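Protocatechuate decarboxylase (Klebsiella pneumoniae, PDB 5O3M) decarboxylates protocatechuate (3,4-dihydroxybenzoic acid) as a UbiD-family enzyme dependent on prenylated flavin, and can also run in reverse to carboxylate catechols at the para position. Local coordinates at residues F169-A174 with Q338-P343; T227-L232 with E282-G287; G75-F80 with R90-M95. One frame throughout, in Å; residues are numbered along the deposited sequence.

Contact 1: F169-A174 with Q338-P343; sequences FCLGLA and QTLVGP. With 9JE (pentane-1,5-diol), chain G.
The carboxamide of Gln338 turns one of its faces to Leu171, whose CD1 lies to that side of the plane, 4.1 Å from NE2. OE1 accepts a hydrogen bond from the backbone N of Leu232, which helps fix the group beside the methyl. The ring of Phe169 points elsewhere and packs on Leu155, Ala157 and Val194.

No regular strand ladder joins 169-174 to 338-343; side chain and solvent substitute for it. Thr339 swings OG1 away from its own N (chi1 -176°) and offers it across the gap to the amide N of Cys170, at 3.2 Å and with a rather bent angle of 141°. Next along the strand, the N-H of Leu171 is given to a water 2.9 Å away, and the same water donates to Gln338 O at 2.8 Å, bridging the two backbones.

Apolar contact closes the rest. With CG lodged between its backbone N and carbonyl carbon (chi1 49°), Leu340 sends CD1 tightly against CB of Cys170, at 3.5 Å. Its other methyl, CD2, meets CD2 of Leu171 at 4.0 Å, the two side chains crossing at about a right angle.

That second methyl also reaches bound pentane-1,5-diol, at 3.9 Å from C06, while O07 of the diol donates to the carbonyl O of Cys170 over 2.8 Å. Cys170 and Leu340 thus form part of a ligand pocket completed by His347, Leu350 and Ala351, where the UbiD split barrel meets helix 344-366.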
loop_
_atom_site.group_PDB
_atom_site.type_symbol
_atom_site.label_atom_id
_atom_site.label_comp_id
_atom_site.label_asym_id
_atom_site.label_seq_id
_atom_site.Cartn_x
_atom_site.Cartn_y
_atom_site.Cartn_z
ATOM N N PHE A 169 -33.702 22.237 -25.935
ATOM C CA PHE A 169 -34.202 22.952 -24.767
ATOM C C PHE A 169 -33.637 22.256 -23.534
ATOM O O PHE A 169 -33.824 21.042 -23.364
ATOM C CB PHE A 169 -35.733 22.960 -24.710
ATOM C CG PHE A 169 -36.398 23.456 -25.985
ATOM C CD1 PHE A 169 -36.387 24.803 -26.317
ATOM C CD2 PHE A 169 -37.042 22.570 -26.834
ATOM C CE1 PHE A 169 -36.999 25.257 -27.483
ATOM C CE2 PHE A 169 -37.646 23.011 -27.992
ATOM C CZ PHE A 169 -37.635 24.364 -28.311
ATOM N N CYS A 170 -32.942 23.014 -22.685
ATOM C CA CYS A 170 -32.212 22.436 -21.559
ATOM C C CYS A 170 -32.853 22.689 -20.206
ATOM O O CYS A 170 -32.355 22.177 -19.201
ATOM C CB CYS A 170 -30.766 22.953 -21.530
ATOM S SG CYS A 170 -29.746 22.380 -22.922
ATOM N N LEU A 171 -33.941 23.446 -20.137
ATOM C CA LEU A 171 -34.565 23.728 -18.847
ATOM C C LEU A 171 -36.055 23.421 -18.899
ATOM O O LEU A 171 -36.897 24.216 -18.478
ATOM C CB LEU A 171 -34.298 25.170 -18.425
ATOM C CG LEU A 171 -32.938 25.423 -17.768
ATOM C CD1 LEU A 171 -32.795 26.869 -17.405
ATOM C CD2 LEU A 171 -32.748 24.535 -16.516
ATOM N N GLY A 172 -36.397 22.241 -19.418
ATOM C CA GLY A 172 -37.780 21.827 -19.543
ATOM C C GLY A 172 -38.325 21.130 -18.312
ATOM O O GLY A 172 -37.853 20.048 -17.936
ATOM N N LEU A 173 -39.321 21.736 -17.672
ATOM C CA LEU A 173 -39.945 21.155 -16.484
ATOM C C LEU A 173 -41.181 20.366 -16.915
ATOM O O LEU A 173 -42.197 20.944 -17.329
ATOM C CB LEU A 173 -40.294 22.235 -15.468
ATOM C CG LEU A 173 -40.819 21.715 -14.130
ATOM C CD1 LEU A 173 -39.662 21.482 -13.120
ATOM C CD2 LEU A 173 -41.851 22.684 -13.570
ATOM N N ALA A 174 -41.092 19.046 -16.815
ATOM C CA ALA A 174 -42.173 18.164 -17.226
ATOM C C ALA A 174 -43.156 17.974 -16.078
ATOM O O ALA A 174 -42.748 17.719 -14.940
ATOM C CB ALA A 174 -41.621 16.811 -17.680
ATOM N N GLN A 338 -36.038 30.410 -22.060
ATOM C CA GLN A 338 -34.972 30.282 -21.067
ATOM C C GLN A 338 -34.342 28.898 -21.162
ATOM O O GLN A 338 -35.055 27.891 -21.237
ATOM C CB GLN A 338 -35.501 30.528 -19.655
ATOM C CG GLN A 338 -34.498 30.248 -18.563
ATOM C CD GLN A 338 -35.098 30.409 -17.166
ATOM O OE1 GLN A 338 -36.314 30.402 -16.992
ATOM N NE2 GLN A 338 -34.235 30.555 -16.168
ATOM N N THR A 339 -33.015 28.860 -21.201
ATOM C CA THR A 339 -32.263 27.612 -21.230
ATOM C C THR A 339 -30.940 27.872 -20.515
ATOM O O THR A 339 -30.822 28.830 -19.747
ATOM C CB THR A 339 -32.107 27.112 -22.680
ATOM O OG1 THR A 339 -31.457 25.831 -22.690
ATOM C CG2 THR A 339 -31.307 28.099 -23.501
ATOM N N LEU A 340 -29.935 27.031 -20.761
ATOM C CA LEU A 340 -28.655 27.211 -20.091
ATOM C C LEU A 340 -27.512 26.921 -21.060
ATOM O O LEU A 340 -27.701 26.314 -22.115
ATOM C CB LEU A 340 -28.556 26.322 -18.832
ATOM C CG LEU A 340 -28.917 24.831 -18.955
ATOM C CD1 LEU A 340 -27.937 24.094 -19.866
ATOM C CD2 LEU A 340 -28.948 24.198 -17.580
ATOM N N VAL A 341 -26.317 27.377 -20.685
ATOM C CA VAL A 341 -25.092 27.162 -21.448
ATOM C C VAL A 341 -24.057 26.543 -20.519
ATOM O O VAL A 341 -23.851 27.048 -19.410
ATOM C CB VAL A 341 -24.549 28.479 -22.039
ATOM C CG1 VAL A 341 -23.187 28.247 -22.697
ATOM C CG2 VAL A 341 -25.559 29.094 -23.028
ATOM N N GLY A 342 -23.410 25.447 -20.959
ATOM C CA GLY A 342 -22.247 24.943 -20.256
ATOM C C GLY A 342 -22.145 23.431 -20.122
ATOM O O GLY A 342 -21.345 22.783 -20.803
ATOM N N PRO A 343 -22.954 22.831 -19.234
ATOM C CA PRO A 343 -23.987 23.509 -18.433
ATOM C C PRO A 343 -23.398 24.376 -17.288
ATOM O O PRO A 343 -24.105 25.180 -16.668
ATOM C CB PRO A 343 -24.832 22.328 -17.904
ATOM C CG PRO A 343 -23.842 21.202 -17.786
ATOM C CD PRO A 343 -22.936 21.374 -18.999
HETATM C C02 9JE G . -30.697 18.525 -12.929
HETATM C C03 9JE G . -30.649 19.960 -13.417
HETATM C C04 9JE G . -29.755 20.162 -14.638
HETATM C C05 9JE G . -30.535 20.402 -15.935
HETATM C C06 9JE G . -29.647 20.410 -17.188
HETATM O O01 9JE G . -30.204 18.489 -11.618
HETATM O O07 9JE G . -30.432 20.382 -18.363
HETATM O O HOH W 1 -35.180 25.256 -22.039
#

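Contact 2: T227-L232 with E282-G287; sequences TINMGL and EIVIEG
Glu282 and Ile283 together stand opposite the single residue Met230, a classic beta bulge at the end of an otherwise regular antiparallel pairing. Ile283 N donates to Met230 O at 3.0 Å, and Glu282 N donates to a lone pair of Gly231 O in the carbonyl plane, 3.1 Å away. The carboxylate of Glu282 leads away from 227-232, to a salt bridge with Arg29 through OE2 and a hydrogen bond from Ile336 N to OE1.

Beyond the bulge the two short strand segments run antiparallel, their directions 169° apart. Met230 N bonds to Ile283 O (2.9 Å), and Ile228 and Ile285 exchange both of their N-H groups, the shorter bond being Ile228 N to Ile285 O at 2.8 Å.

On the face of these residues, the chain of Met230 bends at its last torsion (chi3 -69°), and this brings CE against both isoleucines, 3.7 Å from CG2 of Ile283 and 3.6 Å from CD1 of Ile285. The other face is more polar. Asn229 lies alongside Val284, its OD1 3.5 Å from CG2. Its ND2 donates to Leu173 O and, back along the strand, to OG1 of Thr227, which also bonds to Lys276 O. OD1 accepts from Ile278 N, so this buried amide is occupied at both ends.

With strands 168-177 and 323-331 flanking the pair, the arrangement belongs to the antiparallel barrel of the UbiD Rift-related domain.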
loop_
_atom_site.group_PDB
_atom_site.type_symbol
_atom_site.label_atom_id
_atom_site.label_comp_id
_atom_site.label_asym_id
_atom_site.label_seq_id
_atom_site.Cartn_x
_atom_site.Cartn_y
_atom_site.Cartn_z
ATOM N N THR A 227 -46.742 17.976 -20.225
ATOM C CA THR A 227 -46.416 19.359 -20.555
ATOM C C THR A 227 -44.973 19.637 -20.162
ATOM O O THR A 227 -44.479 19.120 -19.149
ATOM C CB THR A 227 -47.351 20.389 -19.869
ATOM O OG1 THR A 227 -47.307 20.229 -18.441
ATOM C CG2 THR A 227 -48.794 20.259 -20.378
ATOM N N ILE A 228 -44.305 20.445 -20.981
ATOM C CA ILE A 228 -42.925 20.853 -20.767
ATOM C C ILE A 228 -42.949 22.358 -20.560
ATOM O O ILE A 228 -43.222 23.110 -21.504
ATOM C CB ILE A 228 -42.025 20.481 -21.952
ATOM C CG1 ILE A 228 -42.202 19.001 -22.347
ATOM C CG2 ILE A 228 -40.593 20.868 -21.657
ATOM C CD1 ILE A 228 -41.696 17.994 -21.316
ATOM N N ASN A 229 -42.653 22.802 -19.343
ATOM C CA ASN A 229 -42.780 24.201 -18.964
ATOM C C ASN A 229 -41.399 24.848 -18.860
ATOM O O ASN A 229 -40.520 24.337 -18.160
ATOM C CB ASN A 229 -43.536 24.318 -17.639
ATOM C CG ASN A 229 -44.916 23.670 -17.688
ATOM O OD1 ASN A 229 -45.919 24.353 -17.868
ATOM N ND2 ASN A 229 -44.969 22.355 -17.520
ATOM N N MET A 230 -41.213 25.979 -19.538
ATOM C CA MET A 230 -39.915 26.636 -19.615
ATOM C C MET A 230 -40.073 28.132 -19.384
ATOM O O MET A 230 -41.035 28.737 -19.858
ATOM C CB MET A 230 -39.268 26.394 -20.972
ATOM C CG MET A 230 -39.240 24.927 -21.366
ATOM S SD MET A 230 -38.396 24.683 -22.936
ATOM C CE MET A 230 -39.576 25.439 -24.048
ATOM N N GLY A 231 -39.111 28.726 -18.672
ATOM C CA GLY A 231 -39.158 30.142 -18.347
ATOM C C GLY A 231 -39.892 30.364 -17.043
ATOM O O GLY A 231 -41.052 30.779 -17.045
ATOM N N LEU A 232 -39.234 30.077 -15.924
ATOM C CA LEU A 232 -39.910 29.952 -14.643
ATOM C C LEU A 232 -39.194 30.772 -13.581
ATOM O O LEU A 232 -38.009 31.090 -13.700
ATOM C CB LEU A 232 -39.982 28.480 -14.187
ATOM C CG LEU A 232 -40.400 27.466 -15.258
ATOM C CD1 LEU A 232 -40.260 26.022 -14.765
ATOM C CD2 LEU A 232 -41.816 27.746 -15.712
ATOM N N GLU A 282 -43.246 31.070 -19.230
ATOM C CA GLU A 282 -43.026 31.781 -20.483
ATOM C C GLU A 282 -43.531 30.968 -21.668
ATOM O O GLU A 282 -44.278 31.477 -22.511
ATOM C CB GLU A 282 -41.541 32.112 -20.657
ATOM C CG GLU A 282 -41.007 33.217 -19.737
ATOM C CD GLU A 282 -41.594 34.602 -20.038
ATOM O OE1 GLU A 282 -41.873 34.919 -21.224
ATOM O OE2 GLU A 282 -41.768 35.379 -19.074
ATOM N N ILE A 283 -43.134 29.695 -21.740
ATOM C CA ILE A 283 -43.401 28.824 -22.884
ATOM C C ILE A 283 -43.853 27.465 -22.357
ATOM O O ILE A 283 -43.273 26.939 -21.401
ATOM C CB ILE A 283 -42.145 28.673 -23.780
ATOM C CG1 ILE A 283 -41.699 30.033 -24.324
ATOM C CG2 ILE A 283 -42.381 27.666 -24.923
ATOM C CD1 ILE A 283 -40.521 29.961 -25.250
ATOM N N VAL A 284 -44.882 26.890 -22.985
ATOM C CA VAL A 284 -45.365 25.551 -22.641
ATOM C C VAL A 284 -45.465 24.712 -23.911
ATOM O O VAL A 284 -46.198 25.068 -24.838
ATOM C CB VAL A 284 -46.727 25.587 -21.928
ATOM C CG1 VAL A 284 -47.239 24.166 -21.683
ATOM C CG2 VAL A 284 -46.612 26.356 -20.612
ATOM N N ILE A 285 -44.759 23.587 -23.942
ATOM C CA ILE A 285 -44.929 22.587 -24.996
ATOM C C ILE A 285 -45.838 21.482 -24.465
ATOM O O ILE A 285 -45.497 20.796 -23.492
ATOM C CB ILE A 285 -43.577 22.022 -25.459
ATOM C CG1 ILE A 285 -42.673 23.146 -25.969
ATOM C CG2 ILE A 285 -43.784 21.023 -26.559
ATOM C CD1 ILE A 285 -41.186 22.799 -25.969
ATOM N N GLU A 286 -47.008 21.327 -25.082
ATOM C CA GLU A 286 -47.952 20.263 -24.753
ATOM C C GLU A 286 -47.782 19.135 -25.762
ATOM O O GLU A 286 -47.717 19.385 -26.971
ATOM C CB GLU A 286 -49.401 20.776 -24.765
ATOM C CG GLU A 286 -49.632 22.058 -23.942
ATOM C CD GLU A 286 -51.112 22.426 -23.783
ATOM O OE1 GLU A 286 -51.971 21.759 -24.411
ATOM O OE2 GLU A 286 -51.416 23.385 -23.024
ATOM N N GLY A 287 -47.705 17.906 -25.268
ATOM C CA GLY A 287 -47.590 16.775 -26.163
ATOM C C GLY A 287 -47.885 15.472 -25.453
ATOM O O GLY A 287 -48.400 15.451 -24.333
#

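Contact 3: G75-F80 with R90-M95; sequences GPAMMF and RILVGM
Met79 and Leu92 face each other in a beta hairpin of the N-terminal domain, and the methionine side chain can be followed across its partner strand. From CB, which leaves on the same face as that of Leu92, the chain sets off away from its own backbone N (chi1 -177°), carrying CG to 4.1 Å from the carbonyl O of Ile91. A bend at each of the next two torsions folds it over the neighbouring strand. SD then lies 3.6 Å from the same Ile91 O and 3.9 Å from CB of Leu92, and CE ends 4.0 Å from CB of Leu92 and 4.1 Å from NH1 of Arg90, obliquely placed against the guanidinium. The arginine is anchored further out, where NH2 donates to Asn334 O.

Four backbone hydrogen bonds zip the hairpin, two between Met78 and Val93 and two between Phe80 and Ile91. The Met78 N to Val93 O bond is almost straight, at 175°.

On the face bearing these four side chains, Phe80 touches Val93 through the rim of its ring, CE1 to CG2 at 4.0 Å. Ile91 O accepts Phe80 N at 2.7 Å and also lies in the plane of the Phe80 ring, at its edge, 3.9 Å from CD1.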
loop_
_atom_site.group_PDB
_atom_site.type_symbol
_atom_site.label_atom_id
_atom_site.label_comp_id
_atom_site.label_asym_id
_atom_site.label_seq_id
_atom_site.Cartn_x
_atom_site.Cartn_y
_atom_site.Cartn_z
ATOM N N GLY A 75 -20.923 35.594 -14.011
ATOM C CA GLY A 75 -21.341 36.884 -14.509
ATOM C C GLY A 75 -22.839 37.077 -14.435
ATOM O O GLY A 75 -23.560 36.292 -13.811
ATOM N N PRO A 76 -23.338 38.118 -15.094
ATOM C CA PRO A 76 -24.788 38.352 -15.115
ATOM C C PRO A 76 -25.519 37.255 -15.874
ATOM O O PRO A 76 -24.962 36.608 -16.758
ATOM C CB PRO A 76 -24.913 39.693 -15.844
ATOM C CG PRO A 76 -23.718 39.694 -16.775
ATOM C CD PRO A 76 -22.611 39.028 -15.994
ATOM N N ALA A 77 -26.786 37.046 -15.517
ATOM C CA ALA A 77 -27.696 36.382 -16.441
ATOM C C ALA A 77 -27.831 37.243 -17.692
ATOM O O ALA A 77 -27.751 38.473 -17.627
ATOM C CB ALA A 77 -29.060 36.165 -15.787
ATOM N N MET A 78 -28.003 36.607 -18.848
ATOM C CA MET A 78 -27.924 37.349 -20.100
ATOM C C MET A 78 -29.143 37.112 -20.979
ATOM O O MET A 78 -29.519 35.964 -21.236
ATOM C CB MET A 78 -26.655 36.984 -20.860
ATOM C CG MET A 78 -26.410 37.867 -22.057
ATOM S SD MET A 78 -24.668 37.930 -22.487
ATOM C CE MET A 78 -24.681 39.022 -23.910
ATOM N N MET A 79 -29.746 38.202 -21.454
ATOM C CA MET A 79 -30.872 38.149 -22.380
ATOM C C MET A 79 -30.384 38.526 -23.774
ATOM O O MET A 79 -29.819 39.611 -23.967
ATOM C CB MET A 79 -32.001 39.075 -21.929
ATOM C CG MET A 79 -33.274 39.043 -22.804
ATOM S SD MET A 79 -34.290 37.569 -22.546
ATOM C CE MET A 79 -35.061 37.924 -20.965
ATOM N N PHE A 80 -30.601 37.625 -24.742
ATOM C CA PHE A 80 -30.322 37.885 -26.155
ATOM C C PHE A 80 -31.630 38.287 -26.840
ATOM O O PHE A 80 -32.523 37.450 -27.037
ATOM C CB PHE A 80 -29.694 36.656 -26.817
ATOM C CG PHE A 80 -28.310 36.346 -26.329
ATOM C CD1 PHE A 80 -28.118 35.606 -25.163
ATOM C CD2 PHE A 80 -27.195 36.801 -27.015
ATOM C CE1 PHE A 80 -26.826 35.307 -24.697
ATOM C CE2 PHE A 80 -25.891 36.511 -26.546
ATOM C CZ PHE A 80 -25.717 35.768 -25.389
ATOM N N ARG A 90 -36.631 35.962 -27.874
ATOM C CA ARG A 90 -35.508 36.424 -27.081
ATOM C C ARG A 90 -35.127 35.280 -26.160
ATOM O O ARG A 90 -35.988 34.510 -25.730
ATOM C CB ARG A 90 -35.841 37.703 -26.301
ATOM C CG ARG A 90 -37.187 37.680 -25.594
ATOM C CD ARG A 90 -37.408 38.956 -24.772
ATOM N NE ARG A 90 -38.722 38.992 -24.133
ATOM C CZ ARG A 90 -38.996 39.687 -23.032
ATOM N NH1 ARG A 90 -38.045 40.392 -22.433
ATOM N NH2 ARG A 90 -40.214 39.664 -22.516
ATOM N N ILE A 91 -33.833 35.154 -25.880
ATOM C CA ILE A 91 -33.294 33.979 -25.202
ATOM C C ILE A 91 -32.603 34.426 -23.925
ATOM O O ILE A 91 -31.801 35.370 -23.935
ATOM C CB ILE A 91 -32.328 33.198 -26.113
ATOM C CG1 ILE A 91 -33.026 32.846 -27.442
ATOM C CG2 ILE A 91 -31.750 31.959 -25.378
ATOM C CD1 ILE A 91 -32.150 32.105 -28.422
ATOM N N LEU A 92 -32.922 33.753 -22.828
ATOM C CA LEU A 92 -32.306 34.017 -21.541
ATOM C C LEU A 92 -31.507 32.796 -21.117
ATOM O O LEU A 92 -32.017 31.672 -21.154
ATOM C CB LEU A 92 -33.361 34.353 -20.491
ATOM C CG LEU A 92 -32.908 34.431 -19.036
ATOM C CD1 LEU A 92 -32.189 35.753 -18.747
ATOM C CD2 LEU A 92 -34.129 34.241 -18.165
ATOM N N VAL A 93 -30.261 33.023 -20.707
ATOM C CA VAL A 93 -29.392 31.976 -20.191
ATOM C C VAL A 93 -28.735 32.488 -18.911
ATOM O O VAL A 93 -28.587 33.700 -18.710
ATOM C CB VAL A 93 -28.329 31.543 -21.234
ATOM C CG1 VAL A 93 -28.988 30.887 -22.449
ATOM C CG2 VAL A 93 -27.474 32.737 -21.660
ATOM N N GLY A 94 -28.376 31.556 -18.025
ATOM C CA GLY A 94 -27.533 31.870 -16.888
ATOM C C GLY A 94 -28.253 32.351 -15.654
ATOM O O GLY A 94 -27.593 32.836 -14.722
ATOM N N MET A 95 -29.582 32.221 -15.618
ATOM C CA MET A 95 -30.360 32.693 -14.478
ATOM C C MET A 95 -29.854 32.090 -13.168
ATOM O O MET A 95 -29.711 32.800 -12.165
ATOM C CB MET A 95 -31.837 32.364 -14.697
ATOM C CG MET A 95 -32.804 33.184 -13.875
ATOM S SD MET A 95 -32.784 34.966 -14.222
ATOM C CE MET A 95 -34.049 35.481 -13.080
#

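Contact 1 is the junction on which the other two converge. Toward contact 2, strands 168-177 and 224-230 are barrel neighbours: Leu173 O lies 2.8 Å from Asn229 N, and Phe169 CB packs 3.6 Å from Met230 SD. Toward contact 3, strand 337-339 extends the hairpin sheet, with Thr339 N 3.0 Å from Leu92 O, so a strand from the Rift-related part of the chain joins the N-terminal domain. Contacts 2 and 3 do not touch; their centres are 18 Å apart and their nearest atoms about 5 Å. Contact 1 alone meets the diol, while the side chains of Met230 and Val93 stay about 10 and 11 Å from a bound diol.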